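Local coordinates for acyl-CoA dehydrogenase (Mycobacterium thermoresistibile, PDB 3PFD), which binds flavin adenine dinucleotide and very probably uses it to oxidise saturated acyl-CoA thioesters to 2,3-dehydroacyl-CoA, at residues K36-Y41 against R92-A97. Residues are numbered along the deposited sequence; the frame is centred on the assembly and turned at random.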
ATOM      1  N   LYS C  36      32.332  10.130 -11.594  1.00 28.59           N
ATOM      2  CA  LYS C  36      33.787  10.175 -11.571  1.00 29.73           C
ATOM      3  C   LYS C  36      34.323  10.818 -10.292  1.00 29.22           C
ATOM      4  O   LYS C  36      35.222  10.273  -9.664  1.00 29.64           O
ATOM      5  CB  LYS C  36      34.344  10.913 -12.808  1.00 30.23           C
ATOM      6  CG  LYS C  36      34.119  10.204 -14.150  1.00 32.38           C
ATOM      7  CD  LYS C  36      34.506  11.132 -15.330  1.00 35.78           C
ATOM      8  CE  LYS C  36      34.408  10.441 -16.696  1.00 35.61           C
ATOM      9  NZ  LYS C  36      34.489  11.420 -17.824  1.00 34.84           N
ATOM     10  N   GLU C  37      33.764  11.968  -9.920  1.00 28.39           N
ATOM     11  CA  GLU C  37      34.339  12.822  -8.867  1.00 28.23           C
ATOM     12  C   GLU C  37      33.638  12.762  -7.506  1.00 26.63           C
ATOM     13  O   GLU C  37      34.215  13.173  -6.491  1.00 26.68           O
ATOM     14  CB  GLU C  37      34.390  14.287  -9.325  1.00 28.74           C
ATOM     15  CG  GLU C  37      35.117  14.542 -10.648  1.00 32.71           C
ATOM     16  CD  GLU C  37      36.635  14.319 -10.590  1.00 38.55           C
ATOM     17  OE1 GLU C  37      37.224  14.273  -9.474  1.00 37.68           O
ATOM     18  OE2 GLU C  37      37.242  14.197 -11.684  1.00 42.49           O
ATOM     19  N   ILE C  38      32.404  12.263  -7.467  1.00 24.28           N
ATOM     20  CA  ILE C  38      31.638  12.269  -6.219  1.00 22.18           C
ATOM     21  C   ILE C  38      31.395  10.850  -5.657  1.00 22.01           C
ATOM     22  O   ILE C  38      31.604  10.612  -4.469  1.00 20.88           O
ATOM     23  CB  ILE C  38      30.276  13.003  -6.414  1.00 22.52           C
ATOM     24  CG1 ILE C  38      30.508  14.468  -6.845  1.00 21.99           C
ATOM     25  CG2 ILE C  38      29.406  12.930  -5.136  1.00 19.08           C
ATOM     26  CD1 ILE C  38      29.190  15.195  -7.202  1.00 20.84           C
ATOM     27  N   ALA C  39      30.926   9.935  -6.507  1.00 21.40           N
ATOM     28  CA  ALA C  39      30.640   8.550  -6.116  1.00 22.08           C
ATOM     29  C   ALA C  39      31.756   7.809  -5.360  1.00 22.48           C
ATOM     30  O   ALA C  39      31.434   7.050  -4.436  1.00 21.83           O
ATOM     31  CB  ALA C  39      30.149   7.687  -7.342  1.00 21.79           C
ATOM     32  N   PRO C  40      33.048   7.980  -5.756  1.00 23.39           N
ATOM     33  CA  PRO C  40      34.072   7.206  -5.008  1.00 24.04           C
ATOM     34  C   PRO C  40      34.186   7.540  -3.508  1.00 23.86           C
ATOM     35  O   PRO C  40      34.649   6.701  -2.735  1.00 23.75           O
ATOM     36  CB  PRO C  40      35.391   7.520  -5.758  1.00 24.94           C
ATOM     37  CG  PRO C  40      34.947   7.884  -7.184  1.00 24.80           C
ATOM     38  CD  PRO C  40      33.618   8.627  -6.961  1.00 23.98           C
ATOM     39  N   TYR C  41      33.739   8.731  -3.104  1.00 23.27           N
ATOM     40  CA  TYR C  41      33.851   9.182  -1.703  1.00 24.05           C
ATOM     41  C   TYR C  41      32.571   9.045  -0.873  1.00 22.97           C
ATOM     42  O   TYR C  41      32.604   9.151   0.351  1.00 23.38           O
ATOM     43  CB  TYR C  41      34.385  10.621  -1.654  1.00 24.75           C
ATOM     44  CG  TYR C  41      35.595  10.781  -2.544  1.00 28.53           C
ATOM     45  CD1 TYR C  41      36.856  10.382  -2.102  1.00 31.96           C
ATOM     46  CD2 TYR C  41      35.468  11.270  -3.849  1.00 30.66           C
ATOM     47  CE1 TYR C  41      37.983  10.495  -2.923  1.00 35.47           C
ATOM     48  CE2 TYR C  41      36.585  11.377  -4.693  1.00 35.03           C
ATOM     49  CZ  TYR C  41      37.841  10.994  -4.220  1.00 37.41           C
ATOM     50  OH  TYR C  41      38.956  11.108  -5.036  1.00 39.46           O
ATOM     51  N   ARG C  92      21.689  10.738  -6.714  1.00 14.38           N
ATOM     52  CA  ARG C  92      21.828   9.386  -7.249  1.00 15.13           C
ATOM     53  C   ARG C  92      23.085   8.700  -6.732  1.00 15.50           C
ATOM     54  O   ARG C  92      23.096   7.460  -6.621  1.00 15.64           O
ATOM     55  CB  ARG C  92      21.873   9.440  -8.790  1.00 16.22           C
ATOM     56  CG  ARG C  92      21.755   8.108  -9.524  1.00 16.96           C
ATOM     57  CD  ARG C  92      21.545   8.315 -11.028  1.00 23.13           C
ATOM     58  NE  ARG C  92      21.841   7.075 -11.735  1.00 27.50           N
ATOM     59  CZ  ARG C  92      23.063   6.692 -12.128  1.00 32.82           C
ATOM     60  NH1 ARG C  92      24.130   7.489 -11.965  1.00 31.65           N
ATOM     61  NH2 ARG C  92      23.216   5.507 -12.725  1.00 31.59           N
ATOM     62  N   VAL C  93      24.149   9.464  -6.468  1.00 15.07           N
ATOM     63  CA  VAL C  93      25.394   8.843  -5.963  1.00 15.39           C
ATOM     64  C   VAL C  93      25.754   9.235  -4.521  1.00 15.77           C
ATOM     65  O   VAL C  93      26.459   8.479  -3.813  1.00 15.35           O
ATOM     66  CB  VAL C  93      26.617   9.036  -6.913  1.00 16.09           C
ATOM     67  CG1 VAL C  93      26.346   8.450  -8.341  1.00 16.45           C
ATOM     68  CG2 VAL C  93      27.060  10.509  -6.993  1.00 15.78           C
ATOM     69  N   ASP C  94      25.264  10.397  -4.072  1.00 14.64           N
ATOM     70  CA  ASP C  94      25.588  10.837  -2.724  1.00 15.02           C
ATOM     71  C   ASP C  94      24.646  11.933  -2.280  1.00 14.66           C
ATOM     72  O   ASP C  94      24.718  13.067  -2.756  1.00 14.00           O
ATOM     73  CB  ASP C  94      27.034  11.327  -2.688  1.00 15.94           C
ATOM     74  CG  ASP C  94      27.458  11.810  -1.344  1.00 16.64           C
ATOM     75  OD1 ASP C  94      26.607  12.310  -0.567  1.00 18.30           O
ATOM     76  OD2 ASP C  94      28.673  11.739  -1.086  1.00 18.71           O
ATOM     77  N   CYS C  95      23.753  11.585  -1.367  1.00 14.79           N
ATOM     78  CA  CYS C  95      22.694  12.511  -0.982  1.00 14.94           C
ATOM     79  C   CYS C  95      23.269  13.658  -0.160  1.00 15.77           C
ATOM     80  O   CYS C  95      22.873  14.810  -0.365  1.00 16.38           O
ATOM     81  CB  CYS C  95      21.581  11.781  -0.246  1.00 14.34           C
ATOM     82  SG  CYS C  95      20.083  12.737   0.081  1.00 13.12           S
ATOM     83  N   SER C  96      24.235  13.387   0.722  1.00 15.46           N
ATOM     84  CA  SER C  96      24.863  14.518   1.445  1.00 16.11           C
ATOM     85  C   SER C  96      25.428  15.562   0.483  1.00 15.79           C
ATOM     86  O   SER C  96      25.258  16.756   0.685  1.00 16.40           O
ATOM     87  CB  SER C  96      25.922  14.064   2.440  1.00 15.16           C
ATOM     88  OG  SER C  96      25.364  13.196   3.416  1.00 15.79           O
ATOM     89  N   ALA C  97      26.115  15.096  -0.553  1.00 16.52           N
ATOM     90  CA  ALA C  97      26.671  15.973  -1.574  1.00 16.41           C
ATOM     91  C   ALA C  97      25.599  16.780  -2.301  1.00 16.08           C
ATOM     92  O   ALA C  97      25.809  17.970  -2.587  1.00 16.05           O
ATOM     93  CB  ALA C  97      27.528  15.155  -2.578  1.00 15.96           C
TER
HETATM   94  O   HOH W   1      31.049  12.245  -2.054  1.00 23.72           O
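Ile38 pushes its CG2 methyl into a shallow three-sided hollow formed by Val93, Asp94 and Ala97, a bump from one helix received at the N-capped start of another in the all-helical N-terminal domain of the acyl-CoA dehydrogenase fold. The bump belongs to helix 24-47; the hollow is made by the turn after helix 80-91 (Val93 and Asp94) together with the first turn of helix 95-114 (Ala97). With CG2 anti to its own backbone N (CG1 at chi1 -60°), Ile38 sets this methyl 3.8 Å from Val93 CG2 and equally close to Asp94 CB, while Ala97 CB closes the pocket 3.9 Å from the same carbon. The side chains of Ile38 and Val93 cross at about a right angle, and their CG2 methyls are the atoms that touch. Ala55 of helix 53-61 also packs against both Ile38 and Ala97.

Beside the bump the surfaces come together again, less deeply. Ala39 CB lies 3.8 Å from Val93 CB, and Val93 CG2 reaches to the Ala39 backbone; the small side chain of Ala39 lets the two backbones approach to 5.3 Å between the CA atoms of Ala39 and Val93.

Polar atoms border this apolar fit. At the kink of helix 24-47, a water donates both to Ile38 O and, at 2.6 Å, to Asp94 OD2. The other carboxylate oxygen caps the helix: Ala97 N donates to Asp94 OD1 over 2.8 Å, nearly straight at 172° but approaching from above the carboxylate plane.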